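Local coordinates for protein serine acetyltransferase (Neisseria gonorrhoeae, PDB 6WYE) that probably catalyses acetyl transfer from acetyl-CoA to L-serine, giving O-acetyl-L-serine and CoA, the first of two steps from serine to cysteine, at residues Leu61-Glu64 with Ser68-Ala71; Gly97-Ile102 with Asn142-Leu147; Tyr114-Ala119 with Gly196-Ile201; Phe156-Met161 with Gly166-Pro171. All blocks are in the same frame, centred on the assembly; numbering follows the deposited sequence.

Contact 1: residues Leu61-Glu64 with Ser68-Ala71; sequences LRHE and SVLA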
loop_
_atom_site.group_PDB
_atom_site.type_symbol
_atom_site.label_atom_id
_atom_site.label_comp_id
_atom_site.label_asym_id
_atom_site.label_seq_id
_atom_site.Cartn_x
_atom_site.Cartn_y
_atom_site.Cartn_z
ATOM N N LEU A 61 -2.692 23.072 5.679
ATOM C CA LEU A 61 -2.883 24.394 5.071
ATOM C C LEU A 61 -4.057 24.436 4.093
ATOM O O LEU A 61 -4.706 25.480 3.964
ATOM C CB LEU A 61 -1.593 24.856 4.387
ATOM C CG LEU A 61 -0.359 24.948 5.286
ATOM C CD1 LEU A 61 0.829 25.411 4.472
ATOM C CD2 LEU A 61 -0.581 25.898 6.471
ATOM N N ARG A 62 -4.359 23.334 3.398
ATOM C CA ARG A 62 -5.504 23.345 2.494
ATOM C C ARG A 62 -6.843 23.272 3.224
ATOM O O ARG A 62 -7.889 23.373 2.575
ATOM C CB ARG A 62 -5.408 22.197 1.476
ATOM N N HIS A 63 -6.850 23.100 4.542
ATOM C CA HIS A 63 -8.100 23.003 5.280
ATOM C C HIS A 63 -8.525 24.367 5.816
ATOM O O HIS A 63 -7.718 25.286 5.962
ATOM C CB HIS A 63 -7.971 22.015 6.442
ATOM C CG HIS A 63 -7.660 20.626 6.001
ATOM N ND1 HIS A 63 -8.627 19.659 5.855
ATOM C CD2 HIS A 63 -6.492 20.050 5.636
ATOM C CE1 HIS A 63 -8.069 18.542 5.426
ATOM N NE2 HIS A 63 -6.772 18.750 5.294
ATOM N N GLU A 64 -9.816 24.475 6.131
ATOM C CA GLU A 64 -10.400 25.728 6.591
ATOM C C GLU A 64 -10.603 25.784 8.098
ATOM O O GLU A 64 -11.002 26.838 8.607
ATOM C CB GLU A 64 -11.745 25.975 5.891
ATOM N N SER A 68 -11.217 20.161 10.857
ATOM C CA SER A 68 -11.013 19.456 9.597
ATOM C C SER A 68 -9.599 18.894 9.519
ATOM O O SER A 68 -9.393 17.769 9.045
ATOM C CB SER A 68 -11.290 20.416 8.425
ATOM O OG SER A 68 -11.202 19.750 7.175
ATOM N N VAL A 69 -8.623 19.643 10.038
ATOM C CA VAL A 69 -7.252 19.142 10.113
ATOM C C VAL A 69 -7.191 17.900 10.996
ATOM O O VAL A 69 -6.635 16.865 10.607
ATOM C CB VAL A 69 -6.309 20.249 10.620
ATOM C CG1 VAL A 69 -4.936 19.682 10.979
ATOM C CG2 VAL A 69 -6.187 21.355 9.562
ATOM N N LEU A 70 -7.793 17.974 12.184
ATOM C CA LEU A 70 -7.738 16.845 13.109
ATOM C C LEU A 70 -8.392 15.605 12.509
ATOM O O LEU A 70 -7.806 14.514 12.513
ATOM C CB LEU A 70 -8.412 17.223 14.420
ATOM C CG LEU A 70 -8.400 16.126 15.494
ATOM C CD1 LEU A 70 -7.000 15.972 16.106
ATOM C CD2 LEU A 70 -9.424 16.456 16.558
ATOM N N ALA A 71 -9.587 15.764 11.941
ATOM C CA ALA A 71 -10.257 14.627 11.317
ATOM C C ALA A 71 -9.389 14.013 10.231
ATOM O O ALA A 71 -9.303 12.783 10.111
ATOM C CB ALA A 71 -11.604 15.061 10.731
HETATM O O HOH W 1 -11.517 22.463 5.871
#
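His63 turns the edge of its imidazole to Ser68 and one face to the backbone of the next residue, Val69, whose CA lies over the ring. At the edge, His63 ND1 and Ser68 OG are 2.9 Å apart in a hydrogen bond that either atom could donate, with an angle of 154° at the hydrogen. With chi1 of -62°, His63 CG stands opposite its own carbonyl carbon, and this carries the ring across to helix 66-78. Val69 meets the root of the side chain: its CG2 methyl packs against His63 CB at 3.7 Å and continues along CG. A second polar link runs through a water that accepts from Glu64 N at 2.6 Å and also bonds Ser68 OG, at 3.0 Å. The serine hydroxyl thus joins both the side chain of His63 and, through water, the backbone just after it. Beyond the two segments, His63 NE2 bonds Gln58 O in helix 53-61, and Tyr72 meets the imidazole edge-to-face. The contact closes the short connection between helices 53-61 and 66-78. With both ring nitrogens engaged, the rotation of the imidazole is fixed; because NE2 faces a carbonyl oxygen, it probably carries a proton.

Contact 2: residues Gly97-Ile102 with Asn142-Leu147; sequences GSDTQI and NHRLYL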
loop_
_atom_site.group_PDB
_atom_site.type_symbol
_atom_site.label_atom_id
_atom_site.label_comp_id
_atom_site.label_asym_id
_atom_site.label_seq_id
_atom_site.Cartn_x
_atom_site.Cartn_y
_atom_site.Cartn_z
ATOM N N GLY A 97 -18.906 17.687 13.488
ATOM C CA GLY A 97 -20.008 18.595 13.216
ATOM C C GLY A 97 -21.232 18.306 14.060
ATOM O O GLY A 97 -22.006 19.216 14.365
ATOM N N SER A 98 -21.413 17.042 14.463
ATOM C CA SER A 98 -22.552 16.640 15.282
ATOM C C SER A 98 -22.386 16.997 16.758
ATOM O O SER A 98 -23.387 17.103 17.474
ATOM C CB SER A 98 -22.786 15.130 15.146
ATOM N N ASP A 99 -21.150 17.182 17.228
ATOM C CA ASP A 99 -20.859 17.436 18.643
ATOM C C ASP A 99 -19.786 18.522 18.682
ATOM O O ASP A 99 -18.591 18.225 18.775
ATOM C CB ASP A 99 -20.409 16.161 19.349
ATOM C CG ASP A 99 -20.277 16.328 20.861
ATOM O OD1 ASP A 99 -20.382 17.465 21.371
ATOM O OD2 ASP A 99 -20.060 15.301 21.540
ATOM N N THR A 100 -20.219 19.783 18.626
ATOM C CA THR A 100 -19.244 20.865 18.583
ATOM C C THR A 100 -18.548 21.084 19.918
ATOM O O THR A 100 -17.593 21.871 19.976
ATOM C CB THR A 100 -19.932 22.154 18.127
ATOM O OG1 THR A 100 -20.958 21.830 17.181
ATOM N N GLN A 101 -18.945 20.365 20.970
ATOM C CA GLN A 101 -18.173 20.404 22.208
ATOM C C GLN A 101 -16.817 19.727 22.041
ATOM O O GLN A 101 -15.854 20.090 22.725
ATOM C CB GLN A 101 -18.955 19.737 23.342
ATOM N N ILE A 102 -16.716 18.755 21.131
ATOM C CA ILE A 102 -15.454 18.047 20.945
ATOM C C ILE A 102 -14.349 19.013 20.529
ATOM O O ILE A 102 -13.250 19.014 21.101
ATOM C CB ILE A 102 -15.631 16.908 19.933
ATOM C CG1 ILE A 102 -16.682 15.925 20.450
ATOM C CG2 ILE A 102 -14.303 16.213 19.696
ATOM C CD1 ILE A 102 -16.936 14.750 19.528
ATOM N N ASN A 142 -14.602 8.575 19.063
ATOM C CA ASN A 142 -15.055 7.204 19.293
ATOM C C ASN A 142 -16.209 7.163 20.281
ATOM O O ASN A 142 -17.181 6.418 20.083
ATOM C CB ASN A 142 -13.906 6.333 19.800
ATOM C CG ASN A 142 -13.894 4.980 19.139
ATOM O OD1 ASN A 142 -14.257 4.859 17.968
ATOM N ND2 ASN A 142 -13.496 3.947 19.880
ATOM N N HIS A 143 -16.125 7.970 21.340
ATOM C CA HIS A 143 -17.192 8.019 22.329
ATOM C C HIS A 143 -18.496 8.490 21.699
ATOM O O HIS A 143 -19.564 7.924 21.969
ATOM C CB HIS A 143 -16.777 8.936 23.483
ATOM C CG HIS A 143 -17.728 8.929 24.637
ATOM N ND1 HIS A 143 -18.100 7.773 25.291
ATOM C CD2 HIS A 143 -18.376 9.940 25.263
ATOM C CE1 HIS A 143 -18.935 8.074 26.270
ATOM N NE2 HIS A 143 -19.121 9.382 26.273
ATOM N N ARG A 144 -18.421 9.505 20.832
ATOM C CA ARG A 144 -19.606 9.988 20.124
ATOM C C ARG A 144 -20.204 8.898 19.234
ATOM O O ARG A 144 -21.428 8.719 19.199
ATOM C CB ARG A 144 -19.241 11.243 19.317
ATOM C CG ARG A 144 -20.253 11.735 18.262
ATOM C CD ARG A 144 -21.696 11.819 18.765
ATOM N NE ARG A 144 -21.834 12.698 19.919
ATOM C CZ ARG A 144 -22.709 12.513 20.904
ATOM N NH1 ARG A 144 -23.539 11.476 20.872
ATOM N NH2 ARG A 144 -22.756 13.371 21.915
ATOM N N LEU A 145 -19.362 8.177 18.490
ATOM C CA LEU A 145 -19.848 7.084 17.649
ATOM C C LEU A 145 -20.538 6.015 18.489
ATOM O O LEU A 145 -21.535 5.417 18.064
ATOM C CB LEU A 145 -18.683 6.487 16.855
ATOM C CG LEU A 145 -18.096 7.413 15.795
ATOM C CD1 LEU A 145 -16.921 6.766 15.079
ATOM C CD2 LEU A 145 -19.199 7.802 14.797
ATOM N N TYR A 146 -20.002 5.752 19.678
ATOM C CA TYR A 146 -20.581 4.768 20.584
ATOM C C TYR A 146 -21.954 5.214 21.074
ATOM O O TYR A 146 -22.913 4.431 21.068
ATOM C CB TYR A 146 -19.628 4.562 21.769
ATOM C CG TYR A 146 -20.006 3.490 22.766
ATOM C CD1 TYR A 146 -19.739 2.155 22.514
ATOM C CD2 TYR A 146 -20.576 3.822 23.987
ATOM C CE1 TYR A 146 -20.067 1.166 23.446
ATOM C CE2 TYR A 146 -20.908 2.849 24.916
ATOM C CZ TYR A 146 -20.652 1.524 24.642
ATOM O OH TYR A 146 -20.981 0.553 25.573
ATOM N N LEU A 147 -22.061 6.475 21.508
ATOM C CA LEU A 147 -23.328 7.002 22.007
ATOM C C LEU A 147 -24.409 7.010 20.939
ATOM O O LEU A 147 -25.583 6.806 21.257
ATOM C CB LEU A 147 -23.131 8.420 22.551
ATOM C CG LEU A 147 -22.282 8.506 23.819
ATOM C CD1 LEU A 147 -22.011 9.961 24.231
ATOM C CD2 LEU A 147 -22.955 7.727 24.941
#
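Asp99 and Arg144 meet through a long salt bridge, with OD2 of the aspartate 3.3 Å from NH2 of the arginine. The N-H of Arg144 points at the oxygen with an angle of 155°, but the length makes the hydrogen bond weak. OD2 lies at the edge of the guanidinium, in its plane, while the carboxylate itself is turned 58° from that plane. The two groups therefore do not form the flat, two-pronged pairing of many Arg-Asp bridges. Arg144 NE is also near OD2, at 3.5 Å, and the aspartate CB packs beside the same nitrogen at 3.8 Å. Nearer the backbone of the arginine, the CD1 methyl of Ile102 rests on Arg144 CB at 4.2 Å.

Each partner is positioned by a further bond. Asp99 is the N-cap of helix 100-116: its OD1 accepts from Gln101 N at 3.3 Å, on the anti side and out of the carboxylate plane, so its two oxygens divide the work between capping and the bridge. Arg144 leaves its helix with CG opposite the backbone N (chi1 167°) and then bends at chi2 and chi3, which carries the guanidinium toward the helix's C-terminal end, where NH1 makes a salt bridge with Asp148, the stronger polar partner.

The contact thus ties the break between helices 85-98 and 100-116 to the last turns of helix 131-147. Ile102 also packs on Leu96 of helix 85-98, and Leu145, in the same turn as Arg144, reaches Ile91 of that helix and Leu153 and Leu157 of helix 151-165.

Contact 3: residues Tyr114-Ala119 with Gly196-Ile201; sequences YERDPA and GNNISI. With NA (sodium ion), chain G; LMR ((2S)-2-hydroxybutanedioic acid), chain H.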
loop_
_atom_site.group_PDB
_atom_site.type_symbol
_atom_site.label_atom_id
_atom_site.label_comp_id
_atom_site.label_asym_id
_atom_site.label_seq_id
_atom_site.Cartn_x
_atom_site.Cartn_y
_atom_site.Cartn_z
ATOM N N TYR A 114 0.615 22.824 25.636
ATOM C CA TYR A 114 1.528 23.959 25.539
ATOM C C TYR A 114 1.916 24.470 26.926
ATOM O O TYR A 114 3.096 24.729 27.199
ATOM C CB TYR A 114 0.870 25.062 24.714
ATOM C CG TYR A 114 1.762 26.242 24.403
ATOM C CD1 TYR A 114 1.915 27.289 25.313
ATOM C CD2 TYR A 114 2.452 26.313 23.195
ATOM C CE1 TYR A 114 2.736 28.369 25.023
ATOM C CE2 TYR A 114 3.268 27.390 22.896
ATOM C CZ TYR A 114 3.410 28.412 23.813
ATOM O OH TYR A 114 4.227 29.481 23.510
ATOM N N GLU A 115 0.938 24.590 27.824
ATOM C CA GLU A 115 1.202 25.123 29.158
ATOM C C GLU A 115 2.080 24.184 29.975
ATOM O O GLU A 115 3.044 24.622 30.607
ATOM C CB GLU A 115 -0.117 25.378 29.891
ATOM C CG GLU A 115 -0.894 26.574 29.356
ATOM C CD GLU A 115 -2.329 26.593 29.845
ATOM O OE1 GLU A 115 -2.649 25.808 30.760
ATOM O OE2 GLU A 115 -3.141 27.380 29.305
ATOM N N ARG A 116 1.757 22.886 29.976
ATOM C CA ARG A 116 2.302 21.960 30.962
ATOM C C ARG A 116 3.507 21.157 30.487
ATOM O O ARG A 116 4.269 20.678 31.331
ATOM C CB ARG A 116 1.214 20.982 31.424
ATOM C CG ARG A 116 -0.069 21.663 31.885
ATOM C CD ARG A 116 -1.205 20.672 32.004
ATOM N NE ARG A 116 -2.520 21.303 32.035
ATOM C CZ ARG A 116 -3.671 20.634 32.031
ATOM N NH1 ARG A 116 -3.676 19.302 31.995
ATOM N NH2 ARG A 116 -4.820 21.293 32.038
ATOM N N ASP A 117 3.703 20.984 29.171
ATOM C CA ASP A 117 4.786 20.136 28.680
ATOM C C ASP A 117 5.931 21.022 28.239
ATOM O O ASP A 117 5.775 21.764 27.265
ATOM C CB ASP A 117 4.309 19.258 27.515
ATOM C CG ASP A 117 5.383 18.290 27.012
ATOM O OD1 ASP A 117 6.538 18.314 27.510
ATOM O OD2 ASP A 117 5.056 17.496 26.088
ATOM N N PRO A 118 7.078 21.008 28.926
ATOM C CA PRO A 118 8.201 21.854 28.484
ATOM C C PRO A 118 8.785 21.444 27.151
ATOM O O PRO A 118 9.540 22.228 26.569
ATOM C CB PRO A 118 9.241 21.697 29.604
ATOM C CG PRO A 118 8.784 20.507 30.425
ATOM C CD PRO A 118 7.299 20.415 30.254
ATOM N N ALA A 119 8.500 20.237 26.659
ATOM C CA ALA A 119 8.934 19.889 25.314
ATOM C C ALA A 119 8.073 20.528 24.238
ATOM O O ALA A 119 8.412 20.427 23.055
ATOM C CB ALA A 119 8.933 18.361 25.132
ATOM N N GLY A 196 -12.378 13.992 34.839
ATOM C CA GLY A 196 -12.796 15.381 34.891
ATOM C C GLY A 196 -11.944 16.251 33.989
ATOM O O GLY A 196 -11.422 15.794 32.966
ATOM N N ASN A 197 -11.791 17.519 34.370
ATOM C CA ASN A 197 -11.102 18.511 33.555
ATOM C C ASN A 197 -9.721 18.825 34.106
ATOM O O ASN A 197 -9.444 18.632 35.291
ATOM C CB ASN A 197 -11.909 19.811 33.468
ATOM C CG ASN A 197 -13.343 19.569 33.084
ATOM O OD1 ASN A 197 -13.623 18.973 32.045
ATOM N ND2 ASN A 197 -14.268 20.019 33.928
ATOM N N ASN A 198 -8.859 19.330 33.219
ATOM C CA ASN A 198 -7.527 19.814 33.590
ATOM C C ASN A 198 -6.749 18.750 34.364
ATOM O O ASN A 198 -6.256 18.978 35.475
ATOM C CB ASN A 198 -7.635 21.125 34.376
ATOM C CG ASN A 198 -8.251 22.234 33.544
ATOM O OD1 ASN A 198 -7.808 22.502 32.420
ATOM N ND2 ASN A 198 -9.300 22.860 34.070
ATOM N N ILE A 199 -6.676 17.558 33.770
ATOM C CA ILE A 199 -5.966 16.412 34.328
ATOM C C ILE A 199 -4.728 16.144 33.478
ATOM O O ILE A 199 -4.747 16.321 32.254
ATOM C CB ILE A 199 -6.903 15.187 34.406
ATOM C CG1 ILE A 199 -8.049 15.483 35.388
ATOM C CG2 ILE A 199 -6.151 13.901 34.816
ATOM C CD1 ILE A 199 -9.207 14.497 35.316
ATOM N N SER A 200 -3.651 15.715 34.128
ATOM C CA SER A 200 -2.400 15.410 33.456
ATOM C C SER A 200 -2.035 13.963 33.746
ATOM O O SER A 200 -1.980 13.553 34.915
ATOM C CB SER A 200 -1.272 16.329 33.936
ATOM O OG SER A 200 -1.405 17.652 33.425
ATOM N N ILE A 201 -1.751 13.202 32.693
ATOM C CA ILE A 201 -1.538 11.764 32.810
ATOM C C ILE A 201 -0.277 11.397 32.043
ATOM O O ILE A 201 -0.087 11.832 30.899
ATOM C CB ILE A 201 -2.739 10.962 32.261
ATOM C CG1 ILE A 201 -4.049 11.449 32.881
ATOM C CG2 ILE A 201 -2.554 9.480 32.511
ATOM C CD1 ILE A 201 -5.224 10.525 32.592
HETATM NA NA NA G . 5.317 24.043 27.060
HETATM C C1 LMR H . 9.161 16.998 29.804
HETATM O O1A LMR H . 9.605 17.214 30.902
HETATM O O1B LMR H . 9.689 17.334 28.779
HETATM C C2 LMR H . 7.836 16.233 29.737
HETATM O O2 LMR H . 7.491 15.922 28.426
HETATM C C3 LMR H . 7.874 14.938 30.552
HETATM C C4 LMR H . 8.949 13.989 30.077
HETATM O O4A LMR H . 9.511 14.230 29.047
HETATM O O4B LMR H . 9.199 13.034 30.748
HETATM O O HOH W 2 5.639 24.072 29.473
#
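Arg116 NH1 is the donor that two groups of the opposite segment grip, Ser200 OG and Ile199 O, each at 3.2 Å. The acceptors belong to the left-handed parallel beta-helix built from hexapeptide repeats, and the arginine reaches them from the last turn of helix 100-116, so the contact joins the helical N-terminal region to the first coils. Neither bond is straight. The N-H to the serine makes an angle of 139°, with the hydroxyl tilted out of the guanidinium plane; the carbonyl lies near that plane, but at 124° its bond is weak. Asn198 OD1 also stands at the guanidinium edge, 3.2 Å from NH2, with its amide plane turned 66° away. Arg116 extends from CG to NE, which lays CD alongside the serine hydroxyl, and NH2 donates weakly to Gly178 O on the preceding coil.

The residues flanking the arginine belong to two bound sites. Tyr114 O and Asp117 O bind the same sodium ion, whose other ligands are a water and Cys120 O. Asp117 OD1 closes an Asx turn by accepting from Ala119 N, and the hydroxyl O2 of a bound hydroxybutanedioic acid approaches the same oxygen. The second subunit completes this pocket: Gly209, Arg217 and His218 of that subunit also bond the ligand, as does Asp182 of this chain. The ring of Pro118 also touches the ligand, its CG 3.4 Å from ligand O1A.

Contact 4: residues Phe156-Met161 with Gly166-Pro171; sequences FLQNRM and GVDIHP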
loop_
_atom_site.group_PDB
_atom_site.type_symbol
_atom_site.label_atom_id
_atom_site.label_comp_id
_atom_site.label_asym_id
_atom_site.label_seq_id
_atom_site.Cartn_x
_atom_site.Cartn_y
_atom_site.Cartn_z
ATOM N N PHE A 156 -14.158 -1.537 16.632
ATOM C CA PHE A 156 -13.123 -1.614 15.604
ATOM C C PHE A 156 -12.080 -0.525 15.816
ATOM O O PHE A 156 -10.872 -0.785 15.774
ATOM C CB PHE A 156 -13.758 -1.502 14.218
ATOM C CG PHE A 156 -12.759 -1.528 13.085
ATOM C CD1 PHE A 156 -12.093 -0.368 12.690
ATOM C CD2 PHE A 156 -12.492 -2.712 12.415
ATOM C CE1 PHE A 156 -11.174 -0.397 11.660
ATOM C CE2 PHE A 156 -11.575 -2.748 11.368
ATOM C CZ PHE A 156 -10.909 -1.590 10.998
ATOM N N LEU A 157 -12.529 0.705 16.072
ATOM C CA LEU A 157 -11.581 1.798 16.249
ATOM C C LEU A 157 -10.864 1.727 17.592
ATOM O O LEU A 157 -9.710 2.146 17.681
ATOM C CB LEU A 157 -12.297 3.143 16.099
ATOM C CG LEU A 157 -12.800 3.386 14.666
ATOM C CD1 LEU A 157 -13.712 4.629 14.555
ATOM C CD2 LEU A 157 -11.626 3.466 13.687
ATOM N N GLN A 158 -11.518 1.220 18.646
ATOM C CA GLN A 158 -10.809 1.022 19.915
ATOM C C GLN A 158 -9.597 0.129 19.709
ATOM O O GLN A 158 -8.505 0.408 20.216
ATOM C CB GLN A 158 -11.730 0.399 20.967
ATOM C CG GLN A 158 -11.012 -0.009 22.278
ATOM C CD GLN A 158 -11.878 -0.868 23.190
ATOM O OE1 GLN A 158 -12.950 -1.312 22.797
ATOM N NE2 GLN A 158 -11.408 -1.110 24.410
ATOM N N ASN A 159 -9.801 -0.943 18.937
ATOM C CA ASN A 159 -8.722 -1.918 18.623
ATOM C C ASN A 159 -7.651 -1.226 17.772
ATOM O O ASN A 159 -6.454 -1.435 18.051
ATOM C CB ASN A 159 -9.269 -3.170 17.931
ATOM C CG ASN A 159 -8.177 -4.102 17.448
ATOM O OD1 ASN A 159 -8.024 -4.315 16.247
ATOM N ND2 ASN A 159 -7.416 -4.659 18.375
ATOM N N ARG A 160 -8.070 -0.436 16.776
ATOM C CA ARG A 160 -7.110 0.259 15.920
ATOM C C ARG A 160 -6.280 1.248 16.727
ATOM O O ARG A 160 -5.060 1.347 16.539
ATOM C CB ARG A 160 -7.827 1.016 14.792
ATOM C CG ARG A 160 -8.124 0.223 13.544
ATOM C CD ARG A 160 -6.864 -0.400 12.984
ATOM N NE ARG A 160 -6.142 0.500 12.100
ATOM C CZ ARG A 160 -4.831 0.440 11.911
ATOM N NH1 ARG A 160 -4.118 -0.478 12.558
ATOM N NH2 ARG A 160 -4.237 1.290 11.089
ATOM N N MET A 161 -6.938 2.015 17.601
ATOM C CA MET A 161 -6.229 2.921 18.502
ATOM C C MET A 161 -5.220 2.174 19.359
ATOM O O MET A 161 -4.117 2.673 19.612
ATOM C CB MET A 161 -7.219 3.649 19.405
ATOM C CG MET A 161 -8.026 4.764 18.716
ATOM S SD MET A 161 -9.540 5.136 19.642
ATOM C CE MET A 161 -8.841 5.693 21.200
ATOM N N GLY A 166 -0.860 2.359 20.905
ATOM C CA GLY A 166 -0.521 1.711 22.154
ATOM C C GLY A 166 -1.395 2.160 23.305
ATOM O O GLY A 166 -0.988 2.051 24.458
ATOM N N VAL A 167 -2.599 2.647 23.011
ATOM C CA VAL A 167 -3.511 3.215 23.998
ATOM C C VAL A 167 -4.836 2.472 23.902
ATOM O O VAL A 167 -5.395 2.336 22.810
ATOM C CB VAL A 167 -3.724 4.723 23.767
ATOM C CG1 VAL A 167 -4.855 5.223 24.651
ATOM C CG2 VAL A 167 -2.448 5.525 24.041
ATOM N N ASP A 168 -5.346 1.998 25.035
ATOM C CA ASP A 168 -6.598 1.247 25.048
ATOM C C ASP A 168 -7.601 2.021 25.896
ATOM O O ASP A 168 -7.535 1.985 27.126
ATOM C CB ASP A 168 -6.372 -0.178 25.574
ATOM C CG ASP A 168 -7.607 -1.049 25.456
ATOM O OD1 ASP A 168 -8.722 -0.504 25.307
ATOM O OD2 ASP A 168 -7.472 -2.293 25.508
ATOM N N ILE A 169 -8.526 2.720 25.246
ATOM C CA ILE A 169 -9.598 3.425 25.939
ATOM C C ILE A 169 -10.933 2.864 25.448
ATOM O O ILE A 169 -11.238 2.922 24.250
ATOM C CB ILE A 169 -9.526 4.943 25.718
ATOM C CG1 ILE A 169 -8.159 5.497 26.149
ATOM C CG2 ILE A 169 -10.667 5.649 26.466
ATOM C CD1 ILE A 169 -7.907 6.913 25.625
ATOM N N HIS A 170 -11.727 2.341 26.375
ATOM C CA HIS A 170 -13.048 1.837 26.030
ATOM C C HIS A 170 -13.926 2.975 25.514
ATOM O O HIS A 170 -13.902 4.069 26.074
ATOM C CB HIS A 170 -13.700 1.194 27.259
ATOM C CG HIS A 170 -14.913 0.384 26.934
ATOM N ND1 HIS A 170 -16.143 0.955 26.686
ATOM C CD2 HIS A 170 -15.078 -0.953 26.773
ATOM C CE1 HIS A 170 -17.017 0.003 26.398
ATOM N NE2 HIS A 170 -16.397 -1.164 26.447
ATOM N N PRO A 171 -14.712 2.756 24.458
ATOM C CA PRO A 171 -15.522 3.860 23.900
ATOM C C PRO A 171 -16.469 4.502 24.896
ATOM O O PRO A 171 -16.859 5.666 24.696
ATOM C CB PRO A 171 -16.305 3.184 22.759
ATOM C CG PRO A 171 -15.568 1.965 22.458
ATOM C CD PRO A 171 -14.927 1.500 23.727
HETATM O O HOH W 3 -8.031 2.315 22.340
#
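The side-chain amide of Gln158 lies between a carboxylate and a proline, with its NE2 edge toward Asp168 and its OE1 toward Pro171. The NE2 to Asp168 OD1 bond is 2.9 Å long and nearly straight at 164°. Its acceptor lies in the amide plane, and the carboxylate, 66° away from that plane, receives it on the syn lone pair of OD1. On the other branch, Gln158 OE1 sits 3.6 Å from Pro171 CD. That same CD covers one face of the neighbouring His170 ring, offset toward the rim.

Gln158 reaches this position because CG is opposite the backbone N (chi1 173°) and the chain beyond is extended; its CG passes 3.5 Å from Ile169 O on the way. Asp168 is gripped twice: its other oxygen, OD2, accepts from His183 ND1 of the third subunit, so a buried carboxylate has a partner on each oxygen. His183 is itself a residue of the hydroxybutanedioic acid pocket.

Further along, a water bridges the two backbones, donating to Gln158 O and, at 2.7 Å, to Val167 O, while Ile169 N donates to it. Nearer the turn, the carbonyl carbon of Met161 lies 3.5 Å from Val167 O. The chain turns at Gly166, where phi is positive.

Strand 168-169 thus runs back alongside helix 151-165, as an outermost strand, within this chain, of one parallel sheet, in the transition from the helical region to the left-handed beta-helix of hexapeptide acyltransferases.

In the fold
Contacts 1 and 2 lie in the helical N-terminal region, their centres 18 Å apart, whereas contacts 3 and 4 join that region to the beta-helix at places 22 Å apart. Contact 2 touches contact 4 directly: His143 probably bonds Pro171 O, Asn142 packs on Leu157, and Tyr146 packs on Pro171. Helix 100-116 links contact 2, at its start, with contact 3, at its end, across 22 Å between centres. The bound hydroxybutanedioic acid is met directly in contact 3, and the His170 side chain of contact 4 comes within about 6 Å of such a ligand. Contact 1 stands farthest out, its centre 24 Å from that of contact 3.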